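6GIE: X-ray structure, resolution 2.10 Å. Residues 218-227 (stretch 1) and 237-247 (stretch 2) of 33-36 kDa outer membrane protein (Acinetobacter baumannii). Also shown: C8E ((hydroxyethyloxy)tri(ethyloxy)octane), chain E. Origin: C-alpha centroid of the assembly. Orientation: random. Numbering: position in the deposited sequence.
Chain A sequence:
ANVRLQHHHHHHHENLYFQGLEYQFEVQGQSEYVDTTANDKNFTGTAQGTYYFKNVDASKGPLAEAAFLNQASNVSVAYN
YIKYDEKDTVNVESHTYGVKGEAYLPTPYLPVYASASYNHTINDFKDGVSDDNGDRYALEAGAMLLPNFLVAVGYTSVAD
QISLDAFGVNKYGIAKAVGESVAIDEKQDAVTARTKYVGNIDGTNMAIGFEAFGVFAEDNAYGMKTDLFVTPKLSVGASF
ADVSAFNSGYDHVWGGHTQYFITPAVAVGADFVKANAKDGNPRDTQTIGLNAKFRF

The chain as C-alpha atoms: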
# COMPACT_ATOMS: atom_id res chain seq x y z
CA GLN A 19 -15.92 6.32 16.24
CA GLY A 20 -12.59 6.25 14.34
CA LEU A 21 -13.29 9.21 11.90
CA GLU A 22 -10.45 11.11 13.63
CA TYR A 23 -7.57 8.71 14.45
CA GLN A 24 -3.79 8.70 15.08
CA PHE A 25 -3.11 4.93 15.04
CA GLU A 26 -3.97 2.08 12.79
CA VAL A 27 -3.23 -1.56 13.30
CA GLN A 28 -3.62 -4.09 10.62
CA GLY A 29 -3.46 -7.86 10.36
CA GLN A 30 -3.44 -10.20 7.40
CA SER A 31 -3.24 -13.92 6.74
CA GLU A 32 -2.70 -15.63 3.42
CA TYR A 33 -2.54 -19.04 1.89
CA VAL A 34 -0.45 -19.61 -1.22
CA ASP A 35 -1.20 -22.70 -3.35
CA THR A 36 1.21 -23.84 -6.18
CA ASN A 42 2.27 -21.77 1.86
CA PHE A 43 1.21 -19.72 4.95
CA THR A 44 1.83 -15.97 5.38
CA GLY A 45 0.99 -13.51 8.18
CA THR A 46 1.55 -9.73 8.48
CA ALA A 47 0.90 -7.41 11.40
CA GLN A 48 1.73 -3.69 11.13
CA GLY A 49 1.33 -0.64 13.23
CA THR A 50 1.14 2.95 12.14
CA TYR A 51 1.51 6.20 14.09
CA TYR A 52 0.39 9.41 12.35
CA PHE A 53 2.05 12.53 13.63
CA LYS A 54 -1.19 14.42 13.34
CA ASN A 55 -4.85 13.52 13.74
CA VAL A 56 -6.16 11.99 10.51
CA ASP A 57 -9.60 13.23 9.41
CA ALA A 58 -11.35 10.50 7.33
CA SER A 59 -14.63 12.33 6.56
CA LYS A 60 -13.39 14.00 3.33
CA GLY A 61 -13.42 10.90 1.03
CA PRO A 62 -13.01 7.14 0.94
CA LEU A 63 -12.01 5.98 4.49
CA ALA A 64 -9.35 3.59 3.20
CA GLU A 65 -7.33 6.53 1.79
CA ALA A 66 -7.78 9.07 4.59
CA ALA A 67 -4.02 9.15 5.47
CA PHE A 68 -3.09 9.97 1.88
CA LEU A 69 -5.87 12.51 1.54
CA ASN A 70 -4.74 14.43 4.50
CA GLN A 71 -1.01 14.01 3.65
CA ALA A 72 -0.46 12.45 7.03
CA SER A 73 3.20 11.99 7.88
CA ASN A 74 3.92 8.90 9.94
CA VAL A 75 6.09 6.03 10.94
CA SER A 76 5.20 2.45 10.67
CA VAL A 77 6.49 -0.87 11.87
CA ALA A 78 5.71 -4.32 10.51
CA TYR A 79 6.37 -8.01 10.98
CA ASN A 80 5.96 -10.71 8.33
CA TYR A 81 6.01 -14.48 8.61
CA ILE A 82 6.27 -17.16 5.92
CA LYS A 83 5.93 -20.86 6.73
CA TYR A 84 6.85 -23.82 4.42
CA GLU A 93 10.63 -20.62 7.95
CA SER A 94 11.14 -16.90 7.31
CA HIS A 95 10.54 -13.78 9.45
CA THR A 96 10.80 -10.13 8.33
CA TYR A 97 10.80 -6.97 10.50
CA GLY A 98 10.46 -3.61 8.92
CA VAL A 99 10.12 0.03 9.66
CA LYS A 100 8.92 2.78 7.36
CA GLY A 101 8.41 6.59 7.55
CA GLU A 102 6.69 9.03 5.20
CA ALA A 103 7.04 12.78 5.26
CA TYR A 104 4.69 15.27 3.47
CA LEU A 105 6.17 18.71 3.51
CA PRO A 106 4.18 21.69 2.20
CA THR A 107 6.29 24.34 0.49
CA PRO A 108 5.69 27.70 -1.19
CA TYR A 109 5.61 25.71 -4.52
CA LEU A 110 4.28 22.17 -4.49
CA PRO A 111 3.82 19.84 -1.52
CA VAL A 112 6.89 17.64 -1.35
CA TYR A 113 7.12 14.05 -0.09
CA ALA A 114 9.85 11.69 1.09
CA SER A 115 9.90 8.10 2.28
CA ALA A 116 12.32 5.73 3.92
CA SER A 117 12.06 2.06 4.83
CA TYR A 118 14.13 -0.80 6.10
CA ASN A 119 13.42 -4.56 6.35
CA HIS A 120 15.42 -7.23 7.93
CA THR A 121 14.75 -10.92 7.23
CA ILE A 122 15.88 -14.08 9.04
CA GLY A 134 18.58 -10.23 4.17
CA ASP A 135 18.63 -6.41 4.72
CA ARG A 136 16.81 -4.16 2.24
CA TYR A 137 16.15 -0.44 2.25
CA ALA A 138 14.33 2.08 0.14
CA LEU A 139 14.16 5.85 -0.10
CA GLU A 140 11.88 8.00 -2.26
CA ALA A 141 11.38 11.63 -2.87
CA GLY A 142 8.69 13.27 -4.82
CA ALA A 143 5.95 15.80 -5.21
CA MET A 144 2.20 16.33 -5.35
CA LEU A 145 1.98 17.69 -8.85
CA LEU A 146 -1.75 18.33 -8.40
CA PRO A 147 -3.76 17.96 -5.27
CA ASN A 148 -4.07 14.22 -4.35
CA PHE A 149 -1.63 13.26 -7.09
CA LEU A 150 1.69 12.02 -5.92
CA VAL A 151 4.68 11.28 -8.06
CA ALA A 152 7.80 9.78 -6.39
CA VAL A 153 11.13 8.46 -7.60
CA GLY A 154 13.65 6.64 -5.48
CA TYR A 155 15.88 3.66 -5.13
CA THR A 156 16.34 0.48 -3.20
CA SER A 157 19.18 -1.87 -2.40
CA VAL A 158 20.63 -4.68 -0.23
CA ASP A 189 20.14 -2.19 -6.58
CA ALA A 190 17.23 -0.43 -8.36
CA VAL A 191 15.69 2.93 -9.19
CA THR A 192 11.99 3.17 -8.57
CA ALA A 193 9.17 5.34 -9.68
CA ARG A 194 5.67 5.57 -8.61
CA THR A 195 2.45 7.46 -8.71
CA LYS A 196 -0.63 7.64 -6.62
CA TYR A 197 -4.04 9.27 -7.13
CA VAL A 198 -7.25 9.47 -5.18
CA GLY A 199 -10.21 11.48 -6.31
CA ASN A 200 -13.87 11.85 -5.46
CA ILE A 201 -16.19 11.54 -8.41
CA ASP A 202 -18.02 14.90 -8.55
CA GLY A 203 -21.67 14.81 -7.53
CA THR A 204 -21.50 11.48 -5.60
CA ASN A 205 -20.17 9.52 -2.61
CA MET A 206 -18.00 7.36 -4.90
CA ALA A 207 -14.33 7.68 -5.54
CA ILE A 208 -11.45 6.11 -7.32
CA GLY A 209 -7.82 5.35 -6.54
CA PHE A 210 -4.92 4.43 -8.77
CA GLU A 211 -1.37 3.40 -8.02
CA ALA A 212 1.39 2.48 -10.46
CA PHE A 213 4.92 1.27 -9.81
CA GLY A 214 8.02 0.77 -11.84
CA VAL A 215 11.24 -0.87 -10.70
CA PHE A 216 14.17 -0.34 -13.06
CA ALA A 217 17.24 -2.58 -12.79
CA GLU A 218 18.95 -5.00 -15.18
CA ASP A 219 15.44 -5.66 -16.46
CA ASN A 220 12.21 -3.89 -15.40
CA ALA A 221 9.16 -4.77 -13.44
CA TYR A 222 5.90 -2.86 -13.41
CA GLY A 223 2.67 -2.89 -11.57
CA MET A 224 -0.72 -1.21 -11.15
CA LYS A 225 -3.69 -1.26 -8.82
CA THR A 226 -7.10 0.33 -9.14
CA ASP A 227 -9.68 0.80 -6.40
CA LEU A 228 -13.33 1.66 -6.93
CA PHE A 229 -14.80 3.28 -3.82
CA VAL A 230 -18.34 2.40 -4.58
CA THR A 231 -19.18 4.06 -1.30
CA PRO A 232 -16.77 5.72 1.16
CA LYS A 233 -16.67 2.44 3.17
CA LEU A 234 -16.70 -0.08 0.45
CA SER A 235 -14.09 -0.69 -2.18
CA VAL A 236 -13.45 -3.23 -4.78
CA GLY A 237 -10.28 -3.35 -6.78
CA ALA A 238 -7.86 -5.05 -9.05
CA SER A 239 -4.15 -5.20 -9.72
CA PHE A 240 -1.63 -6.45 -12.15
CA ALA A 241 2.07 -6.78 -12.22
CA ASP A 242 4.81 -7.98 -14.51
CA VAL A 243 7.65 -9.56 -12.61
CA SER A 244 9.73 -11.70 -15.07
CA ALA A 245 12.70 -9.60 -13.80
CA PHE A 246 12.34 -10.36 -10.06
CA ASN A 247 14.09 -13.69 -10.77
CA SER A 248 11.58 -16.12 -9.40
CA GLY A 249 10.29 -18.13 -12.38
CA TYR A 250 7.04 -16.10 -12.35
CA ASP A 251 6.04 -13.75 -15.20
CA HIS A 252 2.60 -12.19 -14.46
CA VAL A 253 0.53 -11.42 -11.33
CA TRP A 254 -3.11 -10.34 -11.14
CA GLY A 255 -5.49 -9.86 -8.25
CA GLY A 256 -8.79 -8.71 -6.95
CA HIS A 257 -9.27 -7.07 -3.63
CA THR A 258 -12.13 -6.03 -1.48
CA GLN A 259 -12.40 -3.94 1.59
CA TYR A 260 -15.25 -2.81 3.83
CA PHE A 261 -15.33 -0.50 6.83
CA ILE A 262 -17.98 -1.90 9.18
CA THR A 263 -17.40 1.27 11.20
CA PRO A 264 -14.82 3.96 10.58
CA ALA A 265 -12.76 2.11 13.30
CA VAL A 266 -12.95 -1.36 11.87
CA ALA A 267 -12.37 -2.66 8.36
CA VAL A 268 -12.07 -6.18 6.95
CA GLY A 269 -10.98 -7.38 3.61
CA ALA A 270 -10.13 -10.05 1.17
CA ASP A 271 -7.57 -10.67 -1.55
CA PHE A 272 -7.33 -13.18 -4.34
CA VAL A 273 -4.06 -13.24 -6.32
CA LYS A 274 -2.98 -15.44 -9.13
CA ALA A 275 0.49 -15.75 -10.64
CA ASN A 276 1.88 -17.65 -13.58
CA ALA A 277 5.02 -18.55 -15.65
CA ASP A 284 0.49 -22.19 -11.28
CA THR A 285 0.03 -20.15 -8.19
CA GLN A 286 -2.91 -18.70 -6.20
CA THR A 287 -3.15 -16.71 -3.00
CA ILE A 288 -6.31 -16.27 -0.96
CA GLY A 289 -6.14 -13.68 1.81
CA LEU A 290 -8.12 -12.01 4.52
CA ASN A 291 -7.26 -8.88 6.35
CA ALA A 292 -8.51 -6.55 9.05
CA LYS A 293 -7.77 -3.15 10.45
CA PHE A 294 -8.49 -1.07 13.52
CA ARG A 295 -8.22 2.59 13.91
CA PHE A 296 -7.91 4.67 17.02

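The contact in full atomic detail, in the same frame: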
# COMPACT_ATOMS: atom_id res chain seq x y z
N GLU A 218 18.43 -4.32 -13.99
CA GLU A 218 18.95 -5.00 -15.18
C GLU A 218 17.82 -5.17 -16.21
O GLU A 218 17.98 -4.87 -17.40
CB GLU A 218 19.50 -6.38 -14.81
CG GLU A 218 20.74 -6.36 -13.93
CD GLU A 218 22.04 -6.10 -14.69
OE1 GLU A 218 22.11 -6.46 -15.88
OE2 GLU A 218 22.99 -5.56 -14.09
N ASP A 219 16.69 -5.69 -15.73
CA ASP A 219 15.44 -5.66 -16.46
C ASP A 219 14.42 -4.89 -15.60
O ASP A 219 14.79 -4.39 -14.53
CB ASP A 219 14.98 -7.08 -16.80
CG ASP A 219 15.95 -7.80 -17.77
OD1 ASP A 219 17.13 -8.02 -17.41
OD2 ASP A 219 15.54 -8.12 -18.90
N ASN A 220 13.19 -4.75 -16.06
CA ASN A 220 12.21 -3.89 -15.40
C ASN A 220 11.02 -4.67 -14.92
O ASN A 220 10.65 -5.65 -15.54
CB ASN A 220 11.71 -2.82 -16.38
CG ASN A 220 12.78 -1.79 -16.75
OD1 ASN A 220 13.78 -1.62 -16.04
ND2 ASN A 220 12.55 -1.07 -17.85
N ALA A 221 10.40 -4.21 -13.86
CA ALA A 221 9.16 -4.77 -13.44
C ALA A 221 8.19 -3.62 -13.25
O ALA A 221 8.56 -2.54 -12.85
CB ALA A 221 9.32 -5.55 -12.14
N TYR A 222 6.92 -3.88 -13.48
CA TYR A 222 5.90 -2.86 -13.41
C TYR A 222 4.68 -3.39 -12.75
O TYR A 222 4.37 -4.59 -12.83
CB TYR A 222 5.45 -2.42 -14.82
CG TYR A 222 6.54 -2.20 -15.81
CD1 TYR A 222 7.27 -1.03 -15.78
CD2 TYR A 222 6.84 -3.16 -16.76
CE1 TYR A 222 8.29 -0.82 -16.70
CE2 TYR A 222 7.86 -2.97 -17.69
CZ TYR A 222 8.58 -1.80 -17.66
OH TYR A 222 9.58 -1.58 -18.55
N GLY A 223 3.93 -2.48 -12.18
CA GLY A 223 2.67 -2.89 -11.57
C GLY A 223 1.63 -1.79 -11.50
O GLY A 223 1.97 -0.62 -11.41
N MET A 224 0.35 -2.17 -11.47
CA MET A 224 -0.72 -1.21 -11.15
C MET A 224 -1.87 -1.80 -10.35
O MET A 224 -2.20 -3.01 -10.42
CB MET A 224 -1.24 -0.45 -12.46
CG MET A 224 -2.03 -1.27 -13.47
SD MET A 224 -2.86 -0.42 -14.89
CE MET A 224 -2.86 1.31 -14.34
N LYS A 225 -2.54 -0.91 -9.65
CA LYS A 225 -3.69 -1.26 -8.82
C LYS A 225 -4.76 -0.24 -9.08
O LYS A 225 -4.46 0.95 -9.24
CB LYS A 225 -3.30 -1.21 -7.33
CG LYS A 225 -4.42 -1.62 -6.40
CD LYS A 225 -4.15 -1.36 -4.92
CE LYS A 225 -4.56 -2.61 -4.11
NZ LYS A 225 -3.40 -3.57 -4.12
N THR A 226 -6.02 -0.65 -9.07
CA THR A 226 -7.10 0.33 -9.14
C THR A 226 -8.09 0.02 -8.06
O THR A 226 -8.39 -1.16 -7.83
CB THR A 226 -7.77 0.25 -10.55
OG1 THR A 226 -6.79 0.64 -11.49
CG2 THR A 226 -9.03 1.14 -10.69
N ASP A 227 -8.65 1.05 -7.43
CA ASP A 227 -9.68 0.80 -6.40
C ASP A 227 -10.90 1.61 -6.72
O ASP A 227 -10.79 2.80 -6.96
CB ASP A 227 -9.14 1.18 -5.02
CG ASP A 227 -8.17 0.14 -4.46
OD1 ASP A 227 -8.43 -1.09 -4.53
OD2 ASP A 227 -7.11 0.54 -3.93
N GLY A 237 -11.45 -3.76 -5.96
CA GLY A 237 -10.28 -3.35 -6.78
C GLY A 237 -9.55 -4.48 -7.45
O GLY A 237 -9.87 -5.66 -7.23
N ALA A 238 -8.60 -4.10 -8.28
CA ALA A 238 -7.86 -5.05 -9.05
C ALA A 238 -6.43 -4.58 -9.25
O ALA A 238 -6.12 -3.39 -9.09
CB ALA A 238 -8.56 -5.30 -10.41
N SER A 239 -5.56 -5.51 -9.61
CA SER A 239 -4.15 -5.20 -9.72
C SER A 239 -3.47 -6.17 -10.62
O SER A 239 -3.94 -7.27 -10.90
CB SER A 239 -3.43 -5.23 -8.32
OG SER A 239 -3.51 -6.53 -7.80
N PHE A 240 -2.32 -5.75 -11.09
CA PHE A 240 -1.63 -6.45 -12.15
C PHE A 240 -0.19 -6.12 -11.96
O PHE A 240 0.15 -5.00 -11.53
CB PHE A 240 -2.09 -6.03 -13.57
CG PHE A 240 -1.29 -6.70 -14.65
CD1 PHE A 240 -1.63 -8.00 -15.11
CD2 PHE A 240 -0.15 -6.09 -15.18
CE1 PHE A 240 -0.87 -8.67 -16.09
CE2 PHE A 240 0.63 -6.75 -16.14
CZ PHE A 240 0.26 -8.04 -16.58
N ALA A 241 0.66 -7.07 -12.28
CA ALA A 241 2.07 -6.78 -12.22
C ALA A 241 2.86 -7.72 -13.12
O ALA A 241 2.47 -8.82 -13.41
CB ALA A 241 2.56 -6.83 -10.76
N ASP A 242 3.92 -7.19 -13.67
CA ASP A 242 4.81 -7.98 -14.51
C ASP A 242 6.12 -8.07 -13.72
O ASP A 242 6.70 -7.03 -13.32
CB ASP A 242 5.06 -7.31 -15.88
CG ASP A 242 5.88 -8.17 -16.80
OD1 ASP A 242 7.08 -8.31 -16.54
OD2 ASP A 242 5.34 -8.72 -17.81
N VAL A 243 6.55 -9.30 -13.50
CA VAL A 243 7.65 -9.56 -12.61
C VAL A 243 8.70 -10.52 -13.18
O VAL A 243 9.60 -10.89 -12.45
CB VAL A 243 7.14 -10.01 -11.23
CG1 VAL A 243 6.22 -8.94 -10.62
CG2 VAL A 243 6.42 -11.33 -11.31
N SER A 244 8.64 -10.89 -14.46
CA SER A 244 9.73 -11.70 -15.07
C SER A 244 11.14 -11.38 -14.49
O SER A 244 11.96 -12.28 -14.29
CB SER A 244 9.75 -11.51 -16.59
OG SER A 244 8.44 -11.30 -17.11
N ALA A 245 11.39 -10.10 -14.21
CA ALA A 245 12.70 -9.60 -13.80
C ALA A 245 12.97 -9.60 -12.30
O ALA A 245 13.98 -9.05 -11.86
CB ALA A 245 12.87 -8.18 -14.33
N PHE A 246 12.09 -10.20 -11.50
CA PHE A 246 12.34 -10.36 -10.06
C PHE A 246 13.07 -11.68 -9.76
O PHE A 246 13.45 -11.94 -8.61
CB PHE A 246 11.03 -10.32 -9.27
CG PHE A 246 10.70 -8.97 -8.69
CD1 PHE A 246 11.51 -8.41 -7.71
CD2 PHE A 246 9.55 -8.28 -9.07
CE1 PHE A 246 11.20 -7.18 -7.16
CE2 PHE A 246 9.24 -7.06 -8.52
CZ PHE A 246 10.06 -6.51 -7.56
N ASN A 247 13.22 -12.52 -10.79
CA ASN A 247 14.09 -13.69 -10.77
C ASN A 247 13.58 -14.92 -9.99
O ASN A 247 14.30 -15.91 -9.86
CB ASN A 247 15.53 -13.31 -10.37
CG ASN A 247 16.19 -12.39 -11.39
OD1 ASN A 247 16.20 -12.69 -12.59
ND2 ASN A 247 16.74 -11.26 -10.92
C14 C8E E . -12.95 -4.52 -10.14
O15 C8E E . -11.77 -3.73 -10.28
C16 C8E E . -11.95 -2.58 -11.12
C17 C8E E . -10.62 -2.01 -11.61
O18 C8E E . -10.22 -2.65 -12.84
C19 C8E E . -9.25 -1.93 -13.61
C20 C8E E . -7.87 -2.55 -13.47
O21 C8E E . -7.34 -2.73 -14.78
O HOH W 1 9.43 -7.83 -14.93

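The ladder of this antiparallel strand pair ends where the second strand turns off, and there a water takes over from the backbone. Water 1 lies 2.6 Å from Asn220 O and 2.9 Å from Asp242 OD1, and accepts a hydrogen bond from Ala245 N (3.1 Å), so the stretches stay joined beyond their last direct bond.

Before that point the peptide groups do most of the work. Tyr222, Met224 and Thr226 each pair with a partner, Asp242, Phe240 and Ala238, through two hydrogen bonds. The shortest runs from Thr226 N to Ala238 O (2.7 Å); the longest, from Tyr222 N to Asp242 O (3.2 Å), lies next to the turn. All six of these side chains share one face, where Tyr222, Met224 and Phe240 lie on the surface. Thr226 and Ala238 are buried there, both touching the detergent C8E.

The other face holds the close, non-hydrogen-bonded pairs: Gly223 with Ala241, Lys225 with Ser239, and Asp227 with Gly237. Gly223, Ala241, Ser239 and Gly237 are small. Gly223 and Ala241 approach to 4.0 Å between CA atoms, and Gly223 CA lies 3.3 Å from Phe240 O. Glycine suits position 237: a CB placed on Gly237 would clash with Thr226 O and, as modelled, with Asp227 OD1.

Near the turn, Ala221 is buried, its CB 3.9 Å from Phe246 CE2, while Ala245 CB packs 3.4 Å from Asp219 CB; the small methyls permit these close approaches.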